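Local coordinates for protein lantibiotic dehydratase (Microbispora corallina, PDB 5EHK) that probably dehydrates serine and threonine residues of the NAI-107 precursor peptide, using glutamyl-tRNA as the source of the activating glutamate, at residues A8-V18 with L145-F154; L378-I386 with L515-V523. All blocks are in the same frame, centred on the assembly; numbering follows the deposited sequence.

Contact 1: A8-V18 with L145-F154; sequences AWDVFMVRTPV and LFAGVSGGRF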
ATOM      1  N   ALA A   8      28.162  27.840  -9.488  1.00 22.00           N
ATOM      2  CA  ALA A   8      27.772  27.729 -10.901  1.00 21.88           C
ATOM      3  C   ALA A   8      28.984  27.753 -11.830  1.00 24.82           C
ATOM      4  O   ALA A   8      30.061  28.238 -11.466  1.00 30.34           O
ATOM      5  CB  ALA A   8      26.791  28.832 -11.287  1.00 20.64           C
ATOM      6  N   TRP A   9      28.811  27.195 -13.022  1.00 24.76           N
ATOM      7  CA  TRP A   9      29.825  27.235 -14.080  1.00 27.87           C
ATOM      8  C   TRP A   9      30.024  28.652 -14.593  1.00 33.09           C
ATOM      9  O   TRP A   9      29.149  29.495 -14.426  1.00 35.95           O
ATOM     10  CB  TRP A   9      29.376  26.383 -15.261  1.00 27.82           C
ATOM     11  CG  TRP A   9      29.606  24.922 -15.143  1.00 22.33           C
ATOM     12  CD1 TRP A   9      30.029  24.229 -14.042  1.00 23.16           C
ATOM     13  CD2 TRP A   9      29.429  23.962 -16.180  1.00 17.93           C
ATOM     14  NE1 TRP A   9      30.139  22.889 -14.344  1.00 20.97           N
ATOM     15  CE2 TRP A   9      29.761  22.701 -15.649  1.00 18.03           C
ATOM     16  CE3 TRP A   9      29.033  24.050 -17.511  1.00 17.23           C
ATOM     17  CZ2 TRP A   9      29.704  21.540 -16.399  1.00 16.33           C
ATOM     18  CZ3 TRP A   9      28.977  22.899 -18.258  1.00 21.48           C
ATOM     19  CH2 TRP A   9      29.311  21.656 -17.700  1.00 20.00           C
ATOM     20  N   ASP A  10      31.147  28.909 -15.258  1.00 36.17           N
ATOM     21  CA  ASP A  10      31.351  30.226 -15.855  1.00 34.67           C
ATOM     22  C   ASP A  10      30.387  30.424 -17.009  1.00 37.33           C
ATOM     23  O   ASP A  10      29.772  31.483 -17.124  1.00 38.57           O
ATOM     24  CB  ASP A  10      32.761  30.377 -16.431  1.00 38.43           C
ATOM     25  CG  ASP A  10      33.828  30.502 -15.373  1.00 34.73           C
ATOM     26  OD1 ASP A  10      33.493  30.793 -14.207  1.00 29.78           O
ATOM     27  OD2 ASP A  10      35.015  30.350 -15.734  1.00 40.47           O
ATOM     28  N   VAL A  11      30.260  29.406 -17.865  1.00 36.70           N
ATOM     29  CA  VAL A  11      29.399  29.507 -19.041  1.00 33.29           C
ATOM     30  C   VAL A  11      28.073  28.848 -18.765  1.00 38.12           C
ATOM     31  O   VAL A  11      27.953  28.061 -17.818  1.00 39.19           O
ATOM     32  CB  VAL A  11      30.011  28.851 -20.283  1.00 35.02           C
ATOM     33  CG1 VAL A  11      31.357  29.473 -20.592  1.00 38.58           C
ATOM     34  CG2 VAL A  11      30.144  27.352 -20.078  1.00 36.00           C
ATOM     35  N   PHE A  12      27.083  29.174 -19.592  1.00 31.14           N
ATOM     36  CA  PHE A  12      25.763  28.587 -19.486  1.00 25.51           C
ATOM     37  C   PHE A  12      25.113  28.596 -20.845  1.00 26.77           C
ATOM     38  O   PHE A  12      25.596  29.273 -21.736  1.00 33.52           O
ATOM     39  CB  PHE A  12      24.897  29.308 -18.442  1.00 26.87           C
ATOM     40  CG  PHE A  12      24.821  30.805 -18.611  1.00 33.10           C
ATOM     41  CD1 PHE A  12      24.135  31.372 -19.684  1.00 33.66           C
ATOM     42  CD2 PHE A  12      25.397  31.648 -17.669  1.00 29.98           C
ATOM     43  CE1 PHE A  12      24.047  32.739 -19.826  1.00 29.11           C
ATOM     44  CE2 PHE A  12      25.312  33.014 -17.807  1.00 29.06           C
ATOM     45  CZ  PHE A  12      24.637  33.559 -18.890  1.00 29.83           C
ATOM     46  N   MET A  13      24.055  27.806 -21.026  1.00 27.31           N
ATOM     47  CA  MET A  13      23.365  27.754 -22.311  1.00 26.55           C
ATOM     48  C   MET A  13      22.104  28.600 -22.245  1.00 25.94           C
ATOM     49  O   MET A  13      21.567  28.829 -21.170  1.00 27.45           O
ATOM     50  CB  MET A  13      23.036  26.316 -22.723  1.00 26.58           C
ATOM     51  CG  MET A  13      22.616  26.170 -24.184  1.00 27.05           C
ATOM     52  SD  MET A  13      21.973  24.548 -24.675  1.00 33.89           S
ATOM     53  CE  MET A  13      20.357  24.544 -23.889  1.00 25.98           C
ATOM     54  N   VAL A  14      21.646  29.076 -23.396  1.00 27.95           N
ATOM     55  CA  VAL A  14      20.467  29.920 -23.465  1.00 26.48           C
ATOM     56  C   VAL A  14      19.554  29.286 -24.475  1.00 29.06           C
ATOM     57  O   VAL A  14      20.025  28.849 -25.528  1.00 28.18           O
ATOM     58  CB  VAL A  14      20.810  31.335 -23.956  1.00 22.79           C
ATOM     59  CG1 VAL A  14      19.558  32.184 -24.023  1.00 25.57           C
ATOM     60  CG2 VAL A  14      21.843  31.970 -23.041  1.00 26.71           C
ATOM     61  N   ARG A  15      18.275  29.163 -24.126  1.00 26.88           N
ATOM     62  CA  ARG A  15      17.256  28.717 -25.071  1.00 24.69           C
ATOM     63  C   ARG A  15      16.409  29.923 -25.381  1.00 27.53           C
ATOM     64  O   ARG A  15      16.089  30.694 -24.478  1.00 34.40           O
ATOM     65  CB  ARG A  15      16.343  27.649 -24.469  1.00 27.56           C
ATOM     66  CG  ARG A  15      16.993  26.578 -23.617  1.00 25.59           C
ATOM     67  CD  ARG A  15      15.926  25.598 -23.137  1.00 29.72           C
ATOM     68  NE  ARG A  15      16.492  24.464 -22.416  1.00 30.56           N
ATOM     69  CZ  ARG A  15      16.297  24.247 -21.118  1.00 31.21           C
ATOM     70  NH1 ARG A  15      15.545  25.078 -20.397  1.00 31.30           N
ATOM     71  NH2 ARG A  15      16.857  23.206 -20.536  1.00 29.06           N
ATOM     72  N   THR A  16      16.044  30.107 -26.641  1.00 28.23           N
ATOM     73  CA  THR A  16      15.254  31.277 -27.013  1.00 26.33           C
ATOM     74  C   THR A  16      14.525  31.130 -28.351  1.00 27.22           C
ATOM     75  O   THR A  16      15.018  30.450 -29.248  1.00 29.13           O
ATOM     76  CB  THR A  16      16.154  32.520 -26.992  1.00 38.40           C
ATOM     77  OG1 THR A  16      15.805  33.320 -25.855  1.00 47.17           O
ATOM     78  CG2 THR A  16      16.047  33.343 -28.289  1.00 39.43           C
ATOM     79  N   PRO A  17      13.341  31.757 -28.489  1.00 26.05           N
ATOM     80  CA  PRO A  17      12.669  31.704 -29.797  1.00 30.61           C
ATOM     81  C   PRO A  17      13.245  32.711 -30.809  1.00 30.89           C
ATOM     82  O   PRO A  17      13.884  33.679 -30.400  1.00 29.69           O
ATOM     83  CB  PRO A  17      11.218  32.061 -29.446  1.00 28.85           C
ATOM     84  CG  PRO A  17      11.334  32.929 -28.236  1.00 24.80           C
ATOM     85  CD  PRO A  17      12.538  32.460 -27.473  1.00 21.20           C
ATOM     86  N   VAL A  18      13.013  32.501 -32.104  1.00 33.42           N
ATOM     87  CA  VAL A  18      13.526  33.438 -33.104  1.00 37.39           C
ATOM     88  C   VAL A  18      12.895  34.814 -32.912  1.00 33.71           C
ATOM     89  O   VAL A  18      13.591  35.827 -32.963  1.00 41.37           O
ATOM     90  CB  VAL A  18      13.255  32.990 -34.548  1.00 36.89           C
ATOM     91  CG1 VAL A  18      13.431  31.496 -34.702  1.00 34.58           C
ATOM     92  CG2 VAL A  18      11.874  33.397 -34.946  1.00 33.25           C
ATOM     93  N   LEU A 145      12.643  25.275 -36.344  1.00 42.84           N
ATOM     94  CA  LEU A 145      13.042  26.640 -36.675  1.00 43.68           C
ATOM     95  C   LEU A 145      12.310  27.665 -35.814  1.00 45.43           C
ATOM     96  O   LEU A 145      12.339  28.863 -36.102  1.00 48.62           O
ATOM     97  CB  LEU A 145      12.792  26.942 -38.147  1.00 46.56           C
ATOM     98  CG  LEU A 145      13.744  26.227 -39.090  1.00 51.94           C
ATOM     99  CD1 LEU A 145      13.043  25.917 -40.400  1.00 49.10           C
ATOM    100  CD2 LEU A 145      14.975  27.104 -39.294  1.00 43.32           C
ATOM    101  N   PHE A 146      11.666  27.193 -34.751  1.00 42.84           N
ATOM    102  CA  PHE A 146      10.935  28.081 -33.869  1.00 33.17           C
ATOM    103  C   PHE A 146      11.841  28.638 -32.788  1.00 33.14           C
ATOM    104  O   PHE A 146      11.684  29.777 -32.365  1.00 35.65           O
ATOM    105  CB  PHE A 146       9.765  27.336 -33.236  1.00 33.70           C
ATOM    106  CG  PHE A 146       8.729  26.909 -34.225  1.00 32.89           C
ATOM    107  CD1 PHE A 146       7.662  27.740 -34.530  1.00 34.00           C
ATOM    108  CD2 PHE A 146       8.825  25.686 -34.860  1.00 33.90           C
ATOM    109  CE1 PHE A 146       6.707  27.358 -35.446  1.00 31.98           C
ATOM    110  CE2 PHE A 146       7.875  25.295 -35.779  1.00 36.63           C
ATOM    111  CZ  PHE A 146       6.817  26.138 -36.079  1.00 33.82           C
ATOM    112  N   ALA A 147      12.801  27.838 -32.341  1.00 34.86           N
ATOM    113  CA  ALA A 147      13.647  28.259 -31.233  1.00 25.25           C
ATOM    114  C   ALA A 147      14.958  27.497 -31.214  1.00 26.07           C
ATOM    115  O   ALA A 147      15.081  26.447 -31.848  1.00 25.58           O
ATOM    116  CB  ALA A 147      12.917  28.081 -29.920  1.00 25.14           C
ATOM    117  N   GLY A 148      15.938  28.034 -30.488  1.00 21.40           N
ATOM    118  CA  GLY A 148      17.262  27.462 -30.500  1.00 20.81           C
ATOM    119  C   GLY A 148      18.132  27.934 -29.365  1.00 24.59           C
ATOM    120  O   GLY A 148      17.630  28.549 -28.426  1.00 24.12           O
ATOM    121  N   VAL A 149      19.439  27.678 -29.471  1.00 24.79           N
ATOM    122  CA  VAL A 149      20.353  27.854 -28.339  1.00 28.29           C
ATOM    123  C   VAL A 149      21.495  28.832 -28.635  1.00 31.87           C
ATOM    124  O   VAL A 149      21.781  29.121 -29.799  1.00 37.51           O
ATOM    125  CB  VAL A 149      20.984  26.506 -27.907  1.00 26.07           C
ATOM    126  CG1 VAL A 149      19.897  25.539 -27.473  1.00 20.48           C
ATOM    127  CG2 VAL A 149      21.763  25.901 -29.055  1.00 28.22           C
ATOM    128  N   SER A 150      22.148  29.328 -27.584  1.00 27.60           N
ATOM    129  CA  SER A 150      23.332  30.178 -27.742  1.00 23.47           C
ATOM    130  C   SER A 150      24.202  30.195 -26.481  1.00 27.36           C
ATOM    131  O   SER A 150      23.726  29.925 -25.363  1.00 23.18           O
ATOM    132  CB  SER A 150      22.936  31.616 -28.087  1.00 32.16           C
ATOM    133  OG  SER A 150      22.248  32.248 -27.015  1.00 36.12           O
ATOM    134  N   GLY A 151      25.484  30.509 -26.672  1.00 26.97           N
ATOM    135  CA  GLY A 151      26.417  30.695 -25.566  1.00 26.46           C
ATOM    136  C   GLY A 151      26.107  31.899 -24.672  1.00 27.54           C
ATOM    137  O   GLY A 151      25.444  32.857 -25.082  1.00 30.27           O
ATOM    138  N   GLY A 152      26.569  31.835 -23.428  1.00 26.69           N
ATOM    139  CA  GLY A 152      26.355  32.896 -22.463  1.00 26.65           C
ATOM    140  C   GLY A 152      27.407  32.768 -21.386  1.00 29.13           C
ATOM    141  O   GLY A 152      27.998  31.717 -21.228  1.00 31.66           O
ATOM    142  N   ARG A 153      27.637  33.822 -20.623  1.00 34.65           N
ATOM    143  CA  ARG A 153      28.714  33.786 -19.650  1.00 29.89           C
ATOM    144  C   ARG A 153      28.421  34.688 -18.481  1.00 29.97           C
ATOM    145  O   ARG A 153      27.746  35.703 -18.615  1.00 31.53           O
ATOM    146  CB  ARG A 153      29.998  34.241 -20.337  1.00 42.72           C
ATOM    147  CG  ARG A 153      31.227  34.308 -19.456  1.00 50.11           C
ATOM    148  CD  ARG A 153      32.388  34.772 -20.285  1.00 47.52           C
ATOM    149  NE  ARG A 153      32.595  33.795 -21.346  1.00 51.80           N
ATOM    150  CZ  ARG A 153      33.352  32.709 -21.231  1.00 52.01           C
ATOM    151  NH1 ARG A 153      34.004  32.463 -20.097  1.00 46.94           N
ATOM    152  NH2 ARG A 153      33.463  31.878 -22.260  1.00 56.27           N
ATOM    153  N   PHE A 154      28.941  34.318 -17.324  1.00 29.19           N
ATOM    154  CA  PHE A 154      28.926  35.218 -16.198  1.00 33.65           C
ATOM    155  C   PHE A 154      30.154  36.105 -16.300  1.00 40.70           C
ATOM    156  O   PHE A 154      31.242  35.663 -16.687  1.00 45.89           O
ATOM    157  CB  PHE A 154      28.915  34.461 -14.883  1.00 35.78           C
ATOM    158  CG  PHE A 154      27.608  33.787 -14.592  1.00 41.15           C
ATOM    159  CD1 PHE A 154      26.466  34.538 -14.350  1.00 31.37           C
ATOM    160  CD2 PHE A 154      27.525  32.394 -14.535  1.00 38.61           C
ATOM    161  CE1 PHE A 154      25.263  33.915 -14.074  1.00 34.51           C
ATOM    162  CE2 PHE A 154      26.322  31.765 -14.253  1.00 29.71           C
ATOM    163  CZ  PHE A 154      25.191  32.525 -14.019  1.00 30.56           C
TER
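Strands 11-17 and 147-154 run antiparallel, their axes 4.6 Å apart at the closest and their directions at 149°. Val14 and Ser150 exchange two backbone hydrogen bonds, and so do Thr16 and Gly148. Phe154 N also donates to Asp10 O (3.0 Å), and Val18 N to Phe146 O. The Phe12 ring folds back over the partner strand, with CG held between its own backbone N and carbonyl carbon (chi1 52°). One ring face lies on the peptide from Gly152 to Arg153, and Phe12 CZ comes 3.5 Å from Arg153 N. The lack of a side chain on Gly152 leaves room for this ring. Its edge meets the face of Phe154 in a T-shaped pair, centroids 4.8 Å apart and planes at 70°. Phe12 CE2 stands over the centre of the Phe154 ring, while Trp9 O approaches that ring in plane at its edge. The pair is part of a mixed beta structure, in which strand 785-792 runs antiparallel along the other edge of 6-17. Strand 147-154 falls in the sequence family of the lantibiotic dehydratase N terminus. Val11, Met13 and Val149 share the other face. Met13 bends at chi3, and its SD lies 3.6 Å from Val149 CG1. Val11 CG1 sits over one face of the Arg153 guanidinium, 3.6 Å from Arg153 NH2.

Contact 2: L378-I386 with L515-V523; sequences LPEVVRTEI and LSAGTFRVV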
ATOM      1  N   LEU A 378      25.833  37.903 -18.033  1.00 31.01           N
ATOM      2  CA  LEU A 378      25.159  38.273 -16.811  1.00 34.58           C
ATOM      3  C   LEU A 378      26.216  38.504 -15.745  1.00 36.40           C
ATOM      4  O   LEU A 378      27.225  37.809 -15.705  1.00 33.92           O
ATOM      5  CB  LEU A 378      24.192  37.167 -16.383  1.00 36.17           C
ATOM      6  CG  LEU A 378      23.108  36.688 -17.347  1.00 31.86           C
ATOM      7  CD1 LEU A 378      22.452  35.453 -16.751  1.00 40.40           C
ATOM      8  CD2 LEU A 378      22.053  37.770 -17.599  1.00 27.36           C
ATOM      9  N   PRO A 379      25.999  39.513 -14.894  1.00 40.30           N
ATOM     10  CA  PRO A 379      26.969  39.876 -13.864  1.00 37.05           C
ATOM     11  C   PRO A 379      27.019  38.817 -12.788  1.00 35.31           C
ATOM     12  O   PRO A 379      26.139  37.964 -12.721  1.00 35.42           O
ATOM     13  CB  PRO A 379      26.378  41.154 -13.279  1.00 33.11           C
ATOM     14  CG  PRO A 379      24.918  41.005 -13.472  1.00 30.49           C
ATOM     15  CD  PRO A 379      24.804  40.372 -14.838  1.00 37.86           C
ATOM     16  N   GLU A 380      28.023  38.906 -11.934  1.00 34.75           N
ATOM     17  CA  GLU A 380      28.197  37.963 -10.850  1.00 32.46           C
ATOM     18  C   GLU A 380      27.081  37.982  -9.797  1.00 28.69           C
ATOM     19  O   GLU A 380      26.884  37.001  -9.089  1.00 35.88           O
ATOM     20  CB  GLU A 380      29.554  38.214 -10.181  1.00 32.46           C
ATOM     21  CG  GLU A 380      30.738  37.927 -11.067  1.00 35.50           C
ATOM     22  CD  GLU A 380      30.846  36.453 -11.422  1.00 46.18           C
ATOM     23  OE1 GLU A 380      30.455  35.614 -10.563  1.00 43.21           O
ATOM     24  OE2 GLU A 380      31.311  36.143 -12.553  1.00 39.02           O
ATOM     25  N   VAL A 381      26.336  39.070  -9.689  1.00 29.27           N
ATOM     26  CA  VAL A 381      25.328  39.134  -8.633  1.00 32.24           C
ATOM     27  C   VAL A 381      24.236  38.107  -8.921  1.00 31.92           C
ATOM     28  O   VAL A 381      23.669  37.520  -8.004  1.00 28.40           O
ATOM     29  CB  VAL A 381      24.730  40.574  -8.456  1.00 24.48           C
ATOM     30  CG1 VAL A 381      23.954  41.011  -9.703  1.00 28.89           C
ATOM     31  CG2 VAL A 381      23.869  40.674  -7.196  1.00 20.12           C
ATOM     32  N   VAL A 382      23.981  37.866 -10.204  1.00 33.18           N
ATOM     33  CA  VAL A 382      22.989  36.886 -10.616  1.00 34.38           C
ATOM     34  C   VAL A 382      23.476  35.460 -10.361  1.00 30.68           C
ATOM     35  O   VAL A 382      22.750  34.655  -9.781  1.00 29.30           O
ATOM     36  CB  VAL A 382      22.602  37.058 -12.083  1.00 37.01           C
ATOM     37  CG1 VAL A 382      21.782  35.852 -12.562  1.00 26.46           C
ATOM     38  CG2 VAL A 382      21.828  38.356 -12.257  1.00 29.84           C
ATOM     39  N   ARG A 383      24.703  35.156 -10.777  1.00 26.65           N
ATOM     40  CA  ARG A 383      25.315  33.862 -10.475  1.00 28.66           C
ATOM     41  C   ARG A 383      25.203  33.506  -8.988  1.00 29.02           C
ATOM     42  O   ARG A 383      24.991  32.357  -8.628  1.00 32.13           O
ATOM     43  CB  ARG A 383      26.785  33.867 -10.875  1.00 32.33           C
ATOM     44  CG  ARG A 383      27.497  32.532 -10.689  1.00 32.05           C
ATOM     45  CD  ARG A 383      28.977  32.753 -10.454  1.00 34.29           C
ATOM     46  NE  ARG A 383      29.820  31.801 -11.169  1.00 35.11           N
ATOM     47  CZ  ARG A 383      30.732  32.133 -12.078  1.00 37.71           C
ATOM     48  NH1 ARG A 383      30.930  33.404 -12.410  1.00 37.40           N
ATOM     49  NH2 ARG A 383      31.455  31.188 -12.661  1.00 35.75           N
ATOM     50  N   THR A 384      25.313  34.499  -8.122  1.00 30.18           N
ATOM     51  CA  THR A 384      25.191  34.267  -6.690  1.00 27.49           C
ATOM     52  C   THR A 384      23.747  34.013  -6.251  1.00 24.08           C
ATOM     53  O   THR A 384      23.504  33.282  -5.287  1.00 21.66           O
ATOM     54  CB  THR A 384      25.852  35.415  -5.901  1.00 23.43           C
ATOM     55  OG1 THR A 384      27.267  35.258  -6.025  1.00 23.42           O
ATOM     56  CG2 THR A 384      25.474  35.389  -4.406  1.00 20.64           C
ATOM     57  N   GLU A 385      22.795  34.630  -6.951  1.00 26.01           N
ATOM     58  CA  GLU A 385      21.380  34.441  -6.629  1.00 26.80           C
ATOM     59  C   GLU A 385      21.046  32.986  -6.906  1.00 25.68           C
ATOM     60  O   GLU A 385      20.591  32.259  -6.023  1.00 26.59           O
ATOM     61  CB  GLU A 385      20.489  35.379  -7.456  1.00 21.00           C
ATOM     62  CG  GLU A 385      19.005  35.434  -7.039  1.00 23.70           C
ATOM     63  CD  GLU A 385      18.753  35.826  -5.566  1.00 29.88           C
ATOM     64  OE1 GLU A 385      19.185  36.913  -5.120  1.00 33.06           O
ATOM     65  OE2 GLU A 385      18.082  35.045  -4.854  1.00 37.13           O
ATOM     66  N   ILE A 386      21.342  32.560  -8.125  1.00 19.48           N
ATOM     67  CA  ILE A 386      21.095  31.208  -8.538  1.00 17.22           C
ATOM     68  C   ILE A 386      21.788  30.202  -7.638  1.00 20.21           C
ATOM     69  O   ILE A 386      21.183  29.218  -7.245  1.00 25.09           O
ATOM     70  CB  ILE A 386      21.529  31.014  -9.981  1.00 20.55           C
ATOM     71  CG1 ILE A 386      20.733  31.976 -10.873  1.00 16.11           C
ATOM     72  CG2 ILE A 386      21.355  29.554 -10.410  1.00 13.91           C
ATOM     73  CD1 ILE A 386      21.118  31.913 -12.300  1.00 16.60           C
ATOM     74  N   LEU A 515      19.567  45.755 -13.841  1.00 39.52           N
ATOM     75  CA  LEU A 515      19.949  44.382 -13.559  1.00 38.56           C
ATOM     76  C   LEU A 515      21.305  44.395 -12.901  1.00 42.05           C
ATOM     77  O   LEU A 515      21.499  43.801 -11.833  1.00 44.13           O
ATOM     78  CB  LEU A 515      20.012  43.549 -14.846  1.00 42.98           C
ATOM     79  CG  LEU A 515      20.064  42.010 -14.761  1.00 36.48           C
ATOM     80  CD1 LEU A 515      19.908  41.424 -16.141  1.00 37.97           C
ATOM     81  CD2 LEU A 515      21.337  41.482 -14.136  1.00 33.12           C
ATOM     82  N   SER A 516      22.248  45.055 -13.571  1.00 43.31           N
ATOM     83  CA  SER A 516      23.637  45.109 -13.133  1.00 40.16           C
ATOM     84  C   SER A 516      23.687  45.567 -11.688  1.00 39.95           C
ATOM     85  O   SER A 516      24.554  45.143 -10.924  1.00 35.25           O
ATOM     86  CB  SER A 516      24.402  46.100 -13.998  1.00 43.92           C
ATOM     87  OG  SER A 516      24.365  45.716 -15.358  1.00 48.23           O
ATOM     88  N   ALA A 517      22.725  46.422 -11.331  1.00 47.08           N
ATOM     89  CA  ALA A 517      22.625  47.017 -10.002  1.00 44.19           C
ATOM     90  C   ALA A 517      21.827  46.181  -8.995  1.00 44.08           C
ATOM     91  O   ALA A 517      21.790  46.502  -7.800  1.00 38.25           O
ATOM     92  CB  ALA A 517      22.047  48.417 -10.116  1.00 46.75           C
ATOM     93  N   GLY A 518      21.207  45.103  -9.468  1.00 44.06           N
ATOM     94  CA  GLY A 518      20.568  44.163  -8.565  1.00 43.47           C
ATOM     95  C   GLY A 518      19.058  44.222  -8.515  1.00 45.41           C
ATOM     96  O   GLY A 518      18.416  43.549  -7.696  1.00 43.40           O
ATOM     97  N   THR A 519      18.479  45.024  -9.397  1.00 48.59           N
ATOM     98  CA  THR A 519      17.028  45.047  -9.529  1.00 50.40           C
ATOM     99  C   THR A 519      16.637  44.078 -10.641  1.00 46.05           C
ATOM    100  O   THR A 519      16.584  44.420 -11.831  1.00 38.20           O
ATOM    101  CB  THR A 519      16.478  46.484  -9.727  1.00 50.94           C
ATOM    102  OG1 THR A 519      16.475  47.149  -8.453  1.00 55.12           O
ATOM    103  CG2 THR A 519      15.040  46.469 -10.268  1.00 38.75           C
ATOM    104  N   PHE A 520      16.426  42.833 -10.218  1.00 49.59           N
ATOM    105  CA  PHE A 520      16.073  41.744 -11.118  1.00 40.10           C
ATOM    106  C   PHE A 520      15.392  40.634 -10.337  1.00 38.01           C
ATOM    107  O   PHE A 520      15.407  40.606  -9.099  1.00 35.76           O
ATOM    108  CB  PHE A 520      17.305  41.179 -11.830  1.00 30.30           C
ATOM    109  CG  PHE A 520      18.231  40.435 -10.923  1.00 36.12           C
ATOM    110  CD1 PHE A 520      18.130  39.062 -10.783  1.00 33.74           C
ATOM    111  CD2 PHE A 520      19.193  41.103 -10.195  1.00 37.83           C
ATOM    112  CE1 PHE A 520      18.965  38.385  -9.937  1.00 31.80           C
ATOM    113  CE2 PHE A 520      20.039  40.423  -9.354  1.00 34.97           C
ATOM    114  CZ  PHE A 520      19.923  39.064  -9.223  1.00 37.04           C
ATOM    115  N   ARG A 521      14.791  39.718 -11.079  1.00 35.11           N
ATOM    116  CA  ARG A 521      14.218  38.528 -10.494  1.00 32.69           C
ATOM    117  C   ARG A 521      14.791  37.318 -11.217  1.00 28.78           C
ATOM    118  O   ARG A 521      14.965  37.354 -12.432  1.00 30.71           O
ATOM    119  CB  ARG A 521      12.690  38.563 -10.623  1.00 32.02           C
ATOM    120  CG  ARG A 521      11.951  38.717  -9.295  1.00 28.10           C
ATOM    121  CD  ARG A 521      12.412  39.942  -8.564  1.00 37.71           C
ATOM    122  NE  ARG A 521      11.490  40.365  -7.516  1.00 46.88           N
ATOM    123  CZ  ARG A 521      11.720  41.388  -6.698  1.00 44.79           C
ATOM    124  NH1 ARG A 521      12.834  42.087  -6.822  1.00 42.49           N
ATOM    125  NH2 ARG A 521      10.835  41.725  -5.771  1.00 47.63           N
ATOM    126  N   VAL A 522      15.122  36.263 -10.478  1.00 30.43           N
ATOM    127  CA  VAL A 522      15.379  34.960 -11.117  1.00 32.30           C
ATOM    128  C   VAL A 522      14.166  34.037 -10.943  1.00 27.18           C
ATOM    129  O   VAL A 522      13.736  33.765  -9.814  1.00 23.95           O
ATOM    130  CB  VAL A 522      16.586  34.238 -10.521  1.00 30.51           C
ATOM    131  CG1 VAL A 522      16.803  32.901 -11.250  1.00 25.40           C
ATOM    132  CG2 VAL A 522      17.808  35.102 -10.616  1.00 20.98           C
ATOM    133  N   VAL A 523      13.604  33.569 -12.047  1.00 22.69           N
ATOM    134  CA  VAL A 523      12.416  32.728 -11.962  1.00 24.04           C
ATOM    135  C   VAL A 523      12.752  31.291 -12.410  1.00 30.69           C
ATOM    136  O   VAL A 523      13.152  31.074 -13.562  1.00 29.74           O
ATOM    137  CB  VAL A 523      11.275  33.319 -12.802  1.00 23.77           C
ATOM    138  CG1 VAL A 523      10.040  32.408 -12.787  1.00 29.81           C
ATOM    139  CG2 VAL A 523      10.925  34.689 -12.280  1.00 23.26           C
TER
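A strand-to-helix junction, where strand 366-379 passes into helix 380-395 with Pro379 at the N-cap position, packs here against the turn between helix 512-516 and strand 521-524. The axes of helix 380-386 and strand 521-523 run at 43° to each other. Phe520 and Val382 meet in the middle. Val382 CG2 sits over one face of the Phe520 ring, 3.8 Å from its centroid and 18° off the normal, a CH-pi contact. Glu385 CB is at the ring edge, near its plane. Val381 CG1 approaches obliquely, 4.0 Å from Phe520 CE2. Leu515 reaches across with CG anti to the backbone N (chi1 -165°). The Leu515 CD2 methyl touches both Pro379 CG and Val382 CG2, 3.7 Å from each. Further along, Val522 CG2 touches Glu385 CG at 3.8 Å. The Val522 and Ile386 side chains cross at about a right angle, meeting through their CG1 atoms. Gly518 ends the helix in a Schellman motif. At its positive phi a CB would press on the carbonyl O of the residue before, which calls for glycine. Glu385 bends at chi2, and its OE2 accepts hydrogen bonds from Arg684 N and Thr685 OG1, so OE2 is satisfied beside the apolar patch. No hydrogen bond joins the two segments. Their fit therefore rests on methyl, methylene and ring packing, with the polar end of Glu385 directed to a third part of the chain.

Overall arrangement
From the N terminus, strand 6-17 pairs with strand 147-155 in contact 1, closing a loop whose modelled secondary structure is helical. The chain then runs on to strand 366-379, which lies parallel to 147-155. This strand leads into helix 380-395, and contact 2 closes a second loop at 515-523. The loops follow one another and neither nest nor cross. The contact centres are about 16 Å apart, and the two contacts touch directly. Arg383 NH2 meets Asp10 OD1 in a salt bridge at 2.6 Å, and Leu378 N probably donates to Arg153 O. Together they tie the N-terminal strand, strands 147-155 and 366-379, and helix 380-395 to the 512-524 region.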